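Local coordinates for protein succinate dehydrogenase (Membrane anchor subunit) (Mycolicibacterium smegmatis, PDB 7D6V) that probably anchors the succinate dehydrogenase complex in the membrane and carries an iron-sulfur cluster on the electron path from succinate to quinone, at residues C[50-53]-C[57-60]; C[71-76]-C[101-106]; C[84-89]-C[166-171]; C[218-221]-C[226-229]. All coordinates share one frame; numbering follows the deposited sequence.

Interactions 1, 2 and 3 form one connected region at one end of the membrane anchor, whereas interaction 4 stands apart. The centres of interactions 2 and 3 lie about 9 Å apart; their segments alternate along the chain, and V75 O meets W89 N at 2.7 Å between them. Interaction 1 is centred about 12 Å from interaction 2 and touches interaction 3 where W60 CH2 packs 3.9 Å from H85 NE2. The side chains of R52 and S103 are each about 13 Å from the bound phospholipid. Interaction 4 lies across the chain's centre from interaction 1, about 44 Å between centres, beside the iron-sulfur subunit.

Interaction 1: C[50-53]-C[57-60]; sequences TIRA and SAYW
R52 sends its guanidinium group forward from the end of helix 33-55 to two consecutive carbonyls, S57 O and A58 O, in the loop that follows. Both meet the group at its edge, and each is taken by a different terminal nitrogen. NH1 donates to S57 O at 3.1 Å; the nitrogen lies in the carbonyl plane, with a C=O...N angle of 159°, while the oxygen is tilted 25° out of the guanidinium plane. NH2 donates to A58 O. That bond is modelled at 2.5 Å between NH2 and O, too short for the exact value to be trusted at this resolution. The arginine chain bends at chi2 and chi3, which turns its end toward the loop. The chain turns at A58, where phi and psi are both positive, and A58 CB stands 4.0 Å from R52 NH1.

The third guanidinium nitrogen, NE, is engaged by D255 of helix 240-264, so the charge has an acidic partner and three donor atoms are occupied. The backbone oxygen of R52 accepts from Y71 OH. Y59, whose CB approaches NH2, has its own hydroxyl bonded to A80 N, and its ring stacks on Y71. Here an arginine near the C-terminal end of a helix binds carbonyls of the chain just after it, a local side-chain-to-backbone contact, and its outside partner D255 links this helix end to helix 240-264.

Interaction 2: C[71-76]-C[101-106]; sequences YSPCVS and FISLPF
P73 and V75 face the 101-103 turn from an irregular loop that is roughly extended through P73 and C74, and the backbones come nearest where the CA atoms of P73 and I102 are 6.8 Å apart. C74 between them starts its side chain away from the 101-103 turn, so alternate residues supply the contact. Opposite them, the chain turns through F101, I102 and S103 before it enters helix 104-112. No hydrogen bond joins the two segments; what holds them together is side-chain packing.

At one end S103 lies against the proline ring. Its OG is 3.2 Å from P73 CD and also near CG, while CB is 3.7 Å from P73 CG. A chi1 of 52° puts this hydroxyl between its own backbone N and carbonyl carbon and brings it to the proline edge formed by CG and CD. At the other end a single methyl, V75 CG2, does the work. It is 4.1 Å from I102 CG1, and the two side chains cross at about a right angle. The same methyl approaches F101 CE2 at 4.2 Å, obliquely to the ring. F101 starts away from the loop, yet its ring swings back, and I102 CG1 covers one face near the rim. V75 is thus met by an aliphatic branch and an aromatic ring together.

Residues 101-103 lead into helix 104-112, whose first turn completes the segment, with S103 touching I165 and F106 touching A161 and I165 on helix 155-175. L104 turns to A53 of helix 33-55, while Y71 touches W55 of that same helix, placing the contact between these two helices.

Interaction 3: C[84-89]-C[166-171]; sequences SHFGQW and SLVNTY
Y171 meets two consecutive aromatic side chains, H85 and F86, each in a different way. Toward H85 it presents an edge: the pair is an offset edge-to-face contact, with centroids 5.9 Å apart and planes at 65°. Y171 CE2 does the touching, 3.6 Å from H85 CB, which lies near the plane of the tyrosine ring. Toward F86 the geometry is oblique; the centroids are 5.6 Å apart with planes at 45°, and F86 CZ is 4.0 Å from Y171 CD2.

The phenylalanine tip also reaches one turn back along the helix to V168. Its CE1 is 3.7 Å from V168 CG1, and CZ sits near both methyls, 3.9 Å from CG2. V168 and Y171, three residues apart, therefore offer the loop a common surface. With CG anti to the backbone N, at chi1 178°, the tyrosine ring reaches out to the loop. F86 has H85 CB over one face of its own ring, offset toward the rim, so the two loop residues pack on each other as well as on the helix.

On the helix, S166 O accepts from both T170 N and T170 OG1, which approach from opposite faces of the carbonyl plane. T170 OG1 is also bonded to W200 NE1 of helix 188-204, while a weak hydrogen bond joins H85 ND1 to D172. The contact as a whole is an aromatic cluster at the surface, by which the long loop before helix 104-112 rests on the side of helix 155-175.

Interaction 4: C[218-221]-C[226-229]; sequences KHFS and RYWI
F220 and Y227 carry this contact between a loop and the start of the helix that follows it. Their CA atoms are 5.6 Å apart, and both side chains set out toward the opposite segment. Their first torsions differ: F220 has CG anti to its carbonyl carbon (chi1 -80°), while Y227 has CG anti to its backbone N (chi1 180°). The side chains cross at about a right angle, although their rings are inclined by only 33°.

The tyrosine touches with CD1 and CE1. CD1 lies over one face of the F220 ring, displaced toward the rim, and is 3.4 Å from F220 CG; CE1 continues across to F220 CD2 at 3.8 Å. The overlap extends to the root of the phenylalanine side chain, where F220 CB is 3.6 Å from Y227 CD1. At the base of the tyrosine, Y227 CB stands 3.9 Å from F220 O. With ring centroids 4.9 Å apart, the pair is an oblique aromatic contact in which the tyrosine covers the side-chain attachment point of F220 more than its far end.

The loop lies between helix 207-215 and helix 224-237, and W230 of the latter brings a second aromatic ring to F220. R226 NE bonds back to T213 O on helix 207-215. The iron-sulfur subunit also reaches this contact: its R138 packs on F220 and its E134 on Y227, while K218 NZ bonds to D181 O and H183 O of that subunit, placing the loop and the start of helix 224-237 at the subunit interface.

Interaction 1: C[50-53]-C[57-60]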
loop_
_atom_site.group_PDB
_atom_site.type_symbol
_atom_site.label_atom_id
_atom_site.label_comp_id
_atom_site.label_asym_id
_atom_site.label_seq_id
_atom_site.Cartn_x
_atom_site.Cartn_y
_atom_site.Cartn_z
ATOM N N THR C 50 -7.984 45.884 -15.152
ATOM C CA THR C 50 -7.141 47.048 -15.394
ATOM C C THR C 50 -7.936 48.175 -16.040
ATOM O O THR C 50 -7.887 49.328 -15.585
ATOM C CB THR C 50 -5.956 46.659 -16.272
ATOM O OG1 THR C 50 -5.442 45.395 -15.840
ATOM C CG2 THR C 50 -4.862 47.705 -16.182
ATOM N N ILE C 51 -8.689 47.858 -17.098
ATOM C CA ILE C 51 -9.443 48.896 -17.794
ATOM C C ILE C 51 -10.444 49.550 -16.850
ATOM O O ILE C 51 -10.543 50.781 -16.776
ATOM C CB ILE C 51 -10.136 48.317 -19.040
ATOM C CG1 ILE C 51 -9.099 47.830 -20.051
ATOM C CG2 ILE C 51 -11.039 49.356 -19.673
ATOM C CD1 ILE C 51 -9.705 47.166 -21.269
ATOM N N ARG C 52 -11.189 48.740 -16.095
ATOM C CA ARG C 52 -12.226 49.299 -15.239
ATOM C C ARG C 52 -11.640 50.056 -14.056
ATOM O O ARG C 52 -12.212 51.064 -13.629
ATOM C CB ARG C 52 -13.162 48.195 -14.759
ATOM C CG ARG C 52 -14.364 48.005 -15.656
ATOM C CD ARG C 52 -15.168 49.284 -15.752
ATOM N NE ARG C 52 -15.912 49.542 -14.526
ATOM C CZ ARG C 52 -16.478 50.704 -14.224
ATOM N NH1 ARG C 52 -16.385 51.726 -15.060
ATOM N NH2 ARG C 52 -17.134 50.843 -13.083
ATOM N N ALA C 53 -10.508 49.598 -13.518
ATOM C CA ALA C 53 -9.884 50.292 -12.402
ATOM C C ALA C 53 -9.307 51.632 -12.824
ATOM O O ALA C 53 -9.315 52.581 -12.035
ATOM C CB ALA C 53 -8.794 49.418 -11.787
ATOM N N SER C 57 -14.526 56.497 -13.878
ATOM C CA SER C 57 -15.904 56.961 -13.846
ATOM C C SER C 57 -16.831 55.756 -13.870
ATOM O O SER C 57 -16.401 54.621 -14.087
ATOM C CB SER C 57 -16.204 57.913 -15.007
ATOM O OG SER C 57 -16.300 57.218 -16.235
ATOM N N ALA C 58 -18.115 56.024 -13.631
ATOM C CA ALA C 58 -19.172 55.011 -13.617
ATOM C C ALA C 58 -18.884 53.922 -12.580
ATOM O O ALA C 58 -18.748 52.740 -12.896
ATOM C CB ALA C 58 -19.378 54.410 -15.010
ATOM N N TYR C 59 -18.803 54.348 -11.321
ATOM C CA TYR C 59 -18.498 53.436 -10.231
ATOM C C TYR C 59 -19.344 53.663 -8.986
ATOM O O TYR C 59 -19.178 52.925 -8.011
ATOM C CB TYR C 59 -17.008 53.537 -9.855
ATOM C CG TYR C 59 -16.579 54.920 -9.426
ATOM C CD1 TYR C 59 -16.665 55.313 -8.100
ATOM C CD2 TYR C 59 -16.097 55.834 -10.347
ATOM C CE1 TYR C 59 -16.282 56.572 -7.702
ATOM C CE2 TYR C 59 -15.709 57.096 -9.959
ATOM C CZ TYR C 59 -15.804 57.461 -8.635
ATOM O OH TYR C 59 -15.420 58.718 -8.240
ATOM N N TRP C 60 -20.242 54.644 -8.985
ATOM C CA TRP C 60 -20.978 55.027 -7.789
ATOM C C TRP C 60 -22.395 55.417 -8.168
ATOM O O TRP C 60 -22.592 56.268 -9.039
ATOM C CB TRP C 60 -20.273 56.193 -7.083
ATOM C CG TRP C 60 -21.051 56.863 -5.991
ATOM C CD1 TRP C 60 -21.568 58.120 -6.013
ATOM C CD2 TRP C 60 -21.357 56.325 -4.701
ATOM N NE1 TRP C 60 -22.193 58.396 -4.825
ATOM C CE2 TRP C 60 -22.078 57.309 -4.002
ATOM C CE3 TRP C 60 -21.100 55.106 -4.072
ATOM C CZ2 TRP C 60 -22.545 57.111 -2.709
ATOM C CZ3 TRP C 60 -21.564 54.912 -2.789
ATOM C CH2 TRP C 60 -22.276 55.908 -2.121
#

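Interaction 2: C[71-76]-C[101-106]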
loop_
_atom_site.group_PDB
_atom_site.type_symbol
_atom_site.label_atom_id
_atom_site.label_comp_id
_atom_site.label_asym_id
_atom_site.label_seq_id
_atom_site.Cartn_x
_atom_site.Cartn_y
_atom_site.Cartn_z
ATOM N N TYR C 71 -13.364 50.017 -6.829
ATOM C CA TYR C 71 -13.137 51.392 -6.401
ATOM C C TYR C 71 -13.407 51.564 -4.912
ATOM O O TYR C 71 -13.656 52.686 -4.465
ATOM C CB TYR C 71 -14.024 52.363 -7.186
ATOM C CG TYR C 71 -13.621 52.602 -8.618
ATOM C CD1 TYR C 71 -13.765 51.610 -9.573
ATOM C CD2 TYR C 71 -13.116 53.830 -9.020
ATOM C CE1 TYR C 71 -13.405 51.826 -10.881
ATOM C CE2 TYR C 71 -12.757 54.056 -10.329
ATOM C CZ TYR C 71 -12.902 53.050 -11.254
ATOM O OH TYR C 71 -12.545 53.268 -12.561
ATOM N N SER C 72 -13.362 50.473 -4.130
ATOM C CA SER C 72 -14.043 50.479 -2.835
ATOM C C SER C 72 -13.436 51.483 -1.860
ATOM O O SER C 72 -14.135 52.433 -1.469
ATOM C CB SER C 72 -14.111 49.057 -2.272
ATOM O OG SER C 72 -14.914 48.226 -3.086
ATOM N N PRO C 73 -12.169 51.357 -1.428
ATOM C CA PRO C 73 -11.613 52.437 -0.604
ATOM C C PRO C 73 -11.340 53.647 -1.477
ATOM O O PRO C 73 -10.409 53.645 -2.289
ATOM C CB PRO C 73 -10.327 51.828 -0.026
ATOM C CG PRO C 73 -10.404 50.365 -0.340
ATOM C CD PRO C 73 -11.176 50.290 -1.614
ATOM N N CYS C 74 -12.152 54.686 -1.325
ATOM C CA CYS C 74 -12.203 55.793 -2.275
ATOM C C CYS C 74 -11.853 57.063 -1.502
ATOM O O CYS C 74 -12.733 57.800 -1.055
ATOM C CB CYS C 74 -13.604 55.836 -2.907
ATOM S SG CYS C 74 -13.727 56.597 -4.527
ATOM N N VAL C 75 -10.556 57.324 -1.366
ATOM C CA VAL C 75 -10.035 58.237 -0.357
ATOM C C VAL C 75 -9.513 59.537 -0.967
ATOM O O VAL C 75 -8.691 60.214 -0.357
ATOM C CB VAL C 75 -8.950 57.553 0.490
ATOM C CG1 VAL C 75 -9.515 56.337 1.189
ATOM C CG2 VAL C 75 -7.776 57.159 -0.384
ATOM N N SER C 76 -9.973 59.905 -2.154
ATOM C CA SER C 76 -9.525 61.122 -2.811
ATOM C C SER C 76 -10.647 62.150 -2.834
ATOM O O SER C 76 -11.828 61.808 -2.743
ATOM C CB SER C 76 -9.049 60.836 -4.236
ATOM O OG SER C 76 -9.067 62.012 -5.019
ATOM N N PHE C 101 -6.073 52.875 -5.213
ATOM C CA PHE C 101 -4.664 52.520 -5.102
ATOM C C PHE C 101 -4.290 51.995 -3.723
ATOM O O PHE C 101 -3.189 51.463 -3.561
ATOM C CB PHE C 101 -3.797 53.733 -5.430
ATOM C CG PHE C 101 -3.926 54.851 -4.436
ATOM C CD1 PHE C 101 -3.000 55.002 -3.419
ATOM C CD2 PHE C 101 -4.973 55.752 -4.518
ATOM C CE1 PHE C 101 -3.118 56.026 -2.505
ATOM C CE2 PHE C 101 -5.093 56.775 -3.607
ATOM C CZ PHE C 101 -4.164 56.912 -2.601
ATOM N N ILE C 102 -5.158 52.162 -2.727
ATOM C CA ILE C 102 -4.862 51.659 -1.391
ATOM C C ILE C 102 -4.996 50.143 -1.345
ATOM O O ILE C 102 -4.173 49.453 -0.735
ATOM C CB ILE C 102 -5.773 52.345 -0.357
ATOM C CG1 ILE C 102 -5.391 53.818 -0.212
ATOM C CG2 ILE C 102 -5.707 51.632 0.982
ATOM C CD1 ILE C 102 -3.997 54.034 0.317
ATOM N N SER C 103 -6.019 49.598 -2.000
ATOM C CA SER C 103 -6.359 48.188 -1.874
ATOM C C SER C 103 -5.970 47.340 -3.071
ATOM O O SER C 103 -5.660 46.162 -2.893
ATOM C CB SER C 103 -7.863 48.028 -1.636
ATOM O OG SER C 103 -8.597 48.732 -2.617
ATOM N N LEU C 104 -5.994 47.897 -4.281
ATOM C CA LEU C 104 -5.679 47.100 -5.464
ATOM C C LEU C 104 -4.295 46.461 -5.415
ATOM O O LEU C 104 -4.189 45.275 -5.774
ATOM C CB LEU C 104 -5.840 47.957 -6.725
ATOM C CG LEU C 104 -7.270 48.296 -7.146
ATOM C CD1 LEU C 104 -7.271 49.091 -8.438
ATOM C CD2 LEU C 104 -8.109 47.039 -7.293
ATOM N N PRO C 105 -3.216 47.152 -5.023
ATOM C CA PRO C 105 -1.928 46.449 -4.901
ATOM C C PRO C 105 -1.970 45.278 -3.937
ATOM O O PRO C 105 -1.410 44.216 -4.231
ATOM C CB PRO C 105 -0.975 47.549 -4.413
ATOM C CG PRO C 105 -1.597 48.808 -4.851
ATOM C CD PRO C 105 -3.067 48.594 -4.760
ATOM N N PHE C 106 -2.649 45.435 -2.801
ATOM C CA PHE C 106 -2.687 44.365 -1.812
ATOM C C PHE C 106 -3.497 43.178 -2.307
ATOM O O PHE C 106 -3.113 42.029 -2.082
ATOM C CB PHE C 106 -3.244 44.888 -0.492
ATOM C CG PHE C 106 -2.296 45.776 0.247
ATOM C CD1 PHE C 106 -1.308 45.238 1.049
ATOM C CD2 PHE C 106 -2.385 47.149 0.136
ATOM C CE1 PHE C 106 -0.433 46.052 1.729
ATOM C CE2 PHE C 106 -1.511 47.969 0.813
ATOM C CZ PHE C 106 -0.535 47.419 1.612
#

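Interaction 3: C[84-89]-C[166-171]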
loop_
_atom_site.group_PDB
_atom_site.type_symbol
_atom_site.label_atom_id
_atom_site.label_comp_id
_atom_site.label_asym_id
_atom_site.label_seq_id
_atom_site.Cartn_x
_atom_site.Cartn_y
_atom_site.Cartn_z
ATOM N N SER C 84 -16.691 58.355 -0.410
ATOM C CA SER C 84 -15.624 58.232 0.579
ATOM C C SER C 84 -16.252 57.893 1.923
ATOM O O SER C 84 -16.784 58.764 2.613
ATOM C CB SER C 84 -14.808 59.516 0.648
ATOM O OG SER C 84 -14.104 59.720 -0.561
ATOM N N HIS C 85 -16.192 56.618 2.294
ATOM C CA HIS C 85 -16.754 56.152 3.551
ATOM C C HIS C 85 -15.767 56.212 4.704
ATOM O O HIS C 85 -16.184 56.088 5.860
ATOM C CB HIS C 85 -17.277 54.725 3.386
ATOM C CG HIS C 85 -18.302 54.590 2.308
ATOM N ND1 HIS C 85 -18.449 53.445 1.555
ATOM C CD2 HIS C 85 -19.226 55.464 1.848
ATOM C CE1 HIS C 85 -19.425 53.619 0.682
ATOM N NE2 HIS C 85 -19.913 54.836 0.840
ATOM N N PHE C 86 -14.482 56.402 4.422
ATOM C CA PHE C 86 -13.453 56.515 5.445
ATOM C C PHE C 86 -12.707 57.839 5.327
ATOM O O PHE C 86 -11.531 57.932 5.678
ATOM C CB PHE C 86 -12.485 55.337 5.367
ATOM C CG PHE C 86 -13.165 54.016 5.174
ATOM C CD1 PHE C 86 -13.274 53.458 3.915
ATOM C CD2 PHE C 86 -13.714 53.341 6.247
ATOM C CE1 PHE C 86 -13.907 52.247 3.733
ATOM C CE2 PHE C 86 -14.348 52.130 6.069
ATOM C CZ PHE C 86 -14.444 51.584 4.812
ATOM N N GLY C 87 -13.385 58.869 4.833
ATOM C CA GLY C 87 -12.793 60.179 4.677
ATOM C C GLY C 87 -12.060 60.340 3.358
ATOM O O GLY C 87 -11.794 59.386 2.626
ATOM N N GLN C 88 -11.733 61.592 3.055
ATOM C CA GLN C 88 -10.954 61.948 1.876
ATOM C C GLN C 88 -9.574 62.396 2.334
ATOM O O GLN C 88 -9.455 63.326 3.136
ATOM C CB GLN C 88 -11.651 63.045 1.074
ATOM C CG GLN C 88 -12.866 62.551 0.314
ATOM C CD GLN C 88 -13.707 63.670 -0.243
ATOM O OE1 GLN C 88 -13.825 64.734 0.358
ATOM N NE2 GLN C 88 -14.306 63.433 -1.402
ATOM N N TRP C 89 -8.538 61.736 1.823
ATOM C CA TRP C 89 -7.185 61.906 2.335
ATOM C C TRP C 89 -6.214 62.541 1.352
ATOM O O TRP C 89 -5.363 63.328 1.770
ATOM C CB TRP C 89 -6.620 60.553 2.782
ATOM C CG TRP C 89 -7.400 59.902 3.889
ATOM C CD1 TRP C 89 -8.060 58.710 3.834
ATOM C CD2 TRP C 89 -7.591 60.406 5.216
ATOM N NE1 TRP C 89 -8.654 58.443 5.041
ATOM C CE2 TRP C 89 -8.381 59.467 5.908
ATOM C CE3 TRP C 89 -7.171 61.558 5.888
ATOM C CZ2 TRP C 89 -8.762 59.645 7.236
ATOM C CZ3 TRP C 89 -7.550 61.733 7.206
ATOM C CH2 TRP C 89 -8.337 60.782 7.866
ATOM N N SER C 166 -11.662 42.751 3.056
ATOM C CA SER C 166 -12.969 42.109 3.113
ATOM C C SER C 166 -13.877 42.803 4.117
ATOM O O SER C 166 -15.083 42.931 3.885
ATOM C CB SER C 166 -12.815 40.632 3.461
ATOM O OG SER C 166 -12.391 39.884 2.339
ATOM N N LEU C 167 -13.323 43.245 5.244
ATOM C CA LEU C 167 -14.128 44.024 6.183
ATOM C C LEU C 167 -14.595 45.334 5.554
ATOM O O LEU C 167 -15.742 45.757 5.751
ATOM C CB LEU C 167 -13.336 44.290 7.461
ATOM C CG LEU C 167 -13.141 43.069 8.357
ATOM C CD1 LEU C 167 -12.115 43.353 9.437
ATOM C CD2 LEU C 167 -14.460 42.651 8.967
ATOM N N VAL C 168 -13.718 45.989 4.795
ATOM C CA VAL C 168 -14.105 47.233 4.125
ATOM C C VAL C 168 -15.228 46.979 3.121
ATOM O O VAL C 168 -16.206 47.737 3.045
ATOM C CB VAL C 168 -12.878 47.878 3.458
ATOM C CG1 VAL C 168 -13.306 48.893 2.417
ATOM C CG2 VAL C 168 -11.997 48.528 4.503
ATOM N N ASN C 169 -15.109 45.904 2.340
ATOM C CA ASN C 169 -16.155 45.555 1.385
ATOM C C ASN C 169 -17.458 45.179 2.079
ATOM O O ASN C 169 -18.540 45.455 1.552
ATOM C CB ASN C 169 -15.684 44.416 0.485
ATOM C CG ASN C 169 -14.594 44.844 -0.467
ATOM O OD1 ASN C 169 -14.460 46.023 -0.782
ATOM N ND2 ASN C 169 -13.803 43.887 -0.930
ATOM N N THR C 170 -17.379 44.536 3.243
ATOM C CA THR C 170 -18.583 44.237 4.008
ATOM C C THR C 170 -19.269 45.516 4.464
ATOM O O THR C 170 -20.499 45.621 4.421
ATOM C CB THR C 170 -18.236 43.359 5.206
ATOM O OG1 THR C 170 -17.343 42.322 4.787
ATOM C CG2 THR C 170 -19.489 42.731 5.784
ATOM N N TYR C 171 -18.486 46.500 4.905
ATOM C CA TYR C 171 -19.072 47.789 5.258
ATOM C C TYR C 171 -19.758 48.423 4.055
ATOM O O TYR C 171 -20.867 48.962 4.170
ATOM C CB TYR C 171 -17.997 48.719 5.819
ATOM C CG TYR C 171 -18.516 50.093 6.158
ATOM C CD1 TYR C 171 -19.118 50.346 7.378
ATOM C CD2 TYR C 171 -18.415 51.137 5.251
ATOM C CE1 TYR C 171 -19.600 51.596 7.687
ATOM C CE2 TYR C 171 -18.896 52.388 5.553
ATOM C CZ TYR C 171 -19.486 52.613 6.772
ATOM O OH TYR C 171 -19.963 53.865 7.072
#

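Interaction 4: C[218-221]-C[226-229]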
loop_
_atom_site.group_PDB
_atom_site.type_symbol
_atom_site.label_atom_id
_atom_site.label_comp_id
_atom_site.label_asym_id
_atom_site.label_seq_id
_atom_site.Cartn_x
_atom_site.Cartn_y
_atom_site.Cartn_z
ATOM N N LYS C 218 0.034 20.871 17.245
ATOM C CA LYS C 218 0.387 19.458 17.330
ATOM C C LYS C 218 -0.704 18.623 17.982
ATOM O O LYS C 218 -1.126 17.608 17.421
ATOM C CB LYS C 218 1.703 19.274 18.096
ATOM C CG LYS C 218 2.143 17.820 18.186
ATOM C CD LYS C 218 3.452 17.657 18.936
ATOM C CE LYS C 218 4.636 18.053 18.083
ATOM N NZ LYS C 218 4.845 17.088 16.974
ATOM N N HIS C 219 -1.174 19.025 19.156
ATOM C CA HIS C 219 -2.193 18.286 19.892
ATOM C C HIS C 219 -3.534 18.989 19.707
ATOM O O HIS C 219 -3.815 19.993 20.365
ATOM C CB HIS C 219 -1.820 18.175 21.365
ATOM N N PHE C 220 -4.360 18.453 18.807
ATOM C CA PHE C 220 -5.718 18.953 18.645
ATOM C C PHE C 220 -6.587 18.655 19.856
ATOM O O PHE C 220 -7.642 19.276 20.016
ATOM C CB PHE C 220 -6.358 18.346 17.394
ATOM C CG PHE C 220 -5.953 19.018 16.114
ATOM C CD1 PHE C 220 -5.825 20.393 16.048
ATOM C CD2 PHE C 220 -5.706 18.273 14.974
ATOM C CE1 PHE C 220 -5.456 21.010 14.872
ATOM C CE2 PHE C 220 -5.337 18.886 13.796
ATOM C CZ PHE C 220 -5.211 20.256 13.745
ATOM N N SER C 221 -6.170 17.714 20.706
ATOM C CA SER C 221 -7.003 17.297 21.827
ATOM C C SER C 221 -7.054 18.348 22.925
ATOM O O SER C 221 -8.049 18.429 23.654
ATOM C CB SER C 221 -6.497 15.968 22.383
ATOM O OG SER C 221 -5.137 16.057 22.764
ATOM N N ARG C 226 -9.948 25.558 18.407
ATOM C CA ARG C 226 -9.163 25.674 17.189
ATOM C C ARG C 226 -9.233 24.404 16.357
ATOM O O ARG C 226 -9.100 24.469 15.134
ATOM C CB ARG C 226 -7.721 26.032 17.535
ATOM C CG ARG C 226 -7.597 27.405 18.167
ATOM C CD ARG C 226 -6.200 27.676 18.669
ATOM N NE ARG C 226 -5.274 27.903 17.567
ATOM C CZ ARG C 226 -4.001 28.242 17.723
ATOM N NH1 ARG C 226 -3.501 28.397 18.940
ATOM N NH2 ARG C 226 -3.230 28.425 16.662
ATOM N N TYR C 227 -9.478 23.253 16.987
ATOM C CA TYR C 227 -9.714 22.031 16.225
ATOM C C TYR C 227 -10.985 22.137 15.388
ATOM O O TYR C 227 -10.996 21.762 14.210
ATOM C CB TYR C 227 -9.793 20.834 17.169
ATOM C CG TYR C 227 -10.025 19.518 16.464
ATOM C CD1 TYR C 227 -9.274 19.162 15.356
ATOM C CD2 TYR C 227 -10.996 18.635 16.905
ATOM C CE1 TYR C 227 -9.480 17.969 14.710
ATOM C CE2 TYR C 227 -11.209 17.438 16.263
ATOM C CZ TYR C 227 -10.448 17.110 15.167
ATOM O OH TYR C 227 -10.658 15.913 14.522
ATOM N N TRP C 228 -12.065 22.648 15.980
ATOM C CA TRP C 228 -13.308 22.835 15.239
ATOM C C TRP C 228 -13.123 23.836 14.104
ATOM O O TRP C 228 -13.580 23.609 12.970
ATOM C CB TRP C 228 -14.405 23.296 16.201
ATOM C CG TRP C 228 -15.767 23.403 15.600
ATOM C CD1 TRP C 228 -16.705 22.420 15.518
ATOM C CD2 TRP C 228 -16.352 24.566 15.006
ATOM N NE1 TRP C 228 -17.836 22.893 14.904
ATOM C CE2 TRP C 228 -17.645 24.209 14.576
ATOM C CE3 TRP C 228 -15.906 25.872 14.783
ATOM C CZ2 TRP C 228 -18.496 25.109 13.944
ATOM C CZ3 TRP C 228 -16.752 26.763 14.159
ATOM C CH2 TRP C 228 -18.033 26.378 13.746
ATOM N N ILE C 229 -12.435 24.944 14.389
ATOM C CA ILE C 229 -12.182 25.938 13.353
ATOM C C ILE C 229 -11.364 25.332 12.222
ATOM O O ILE C 229 -11.647 25.559 11.041
ATOM C CB ILE C 229 -11.493 27.175 13.955
ATOM C CG1 ILE C 229 -12.381 27.804 15.026
ATOM C CG2 ILE C 229 -11.178 28.184 12.870
ATOM C CD1 ILE C 229 -11.729 28.948 15.756
#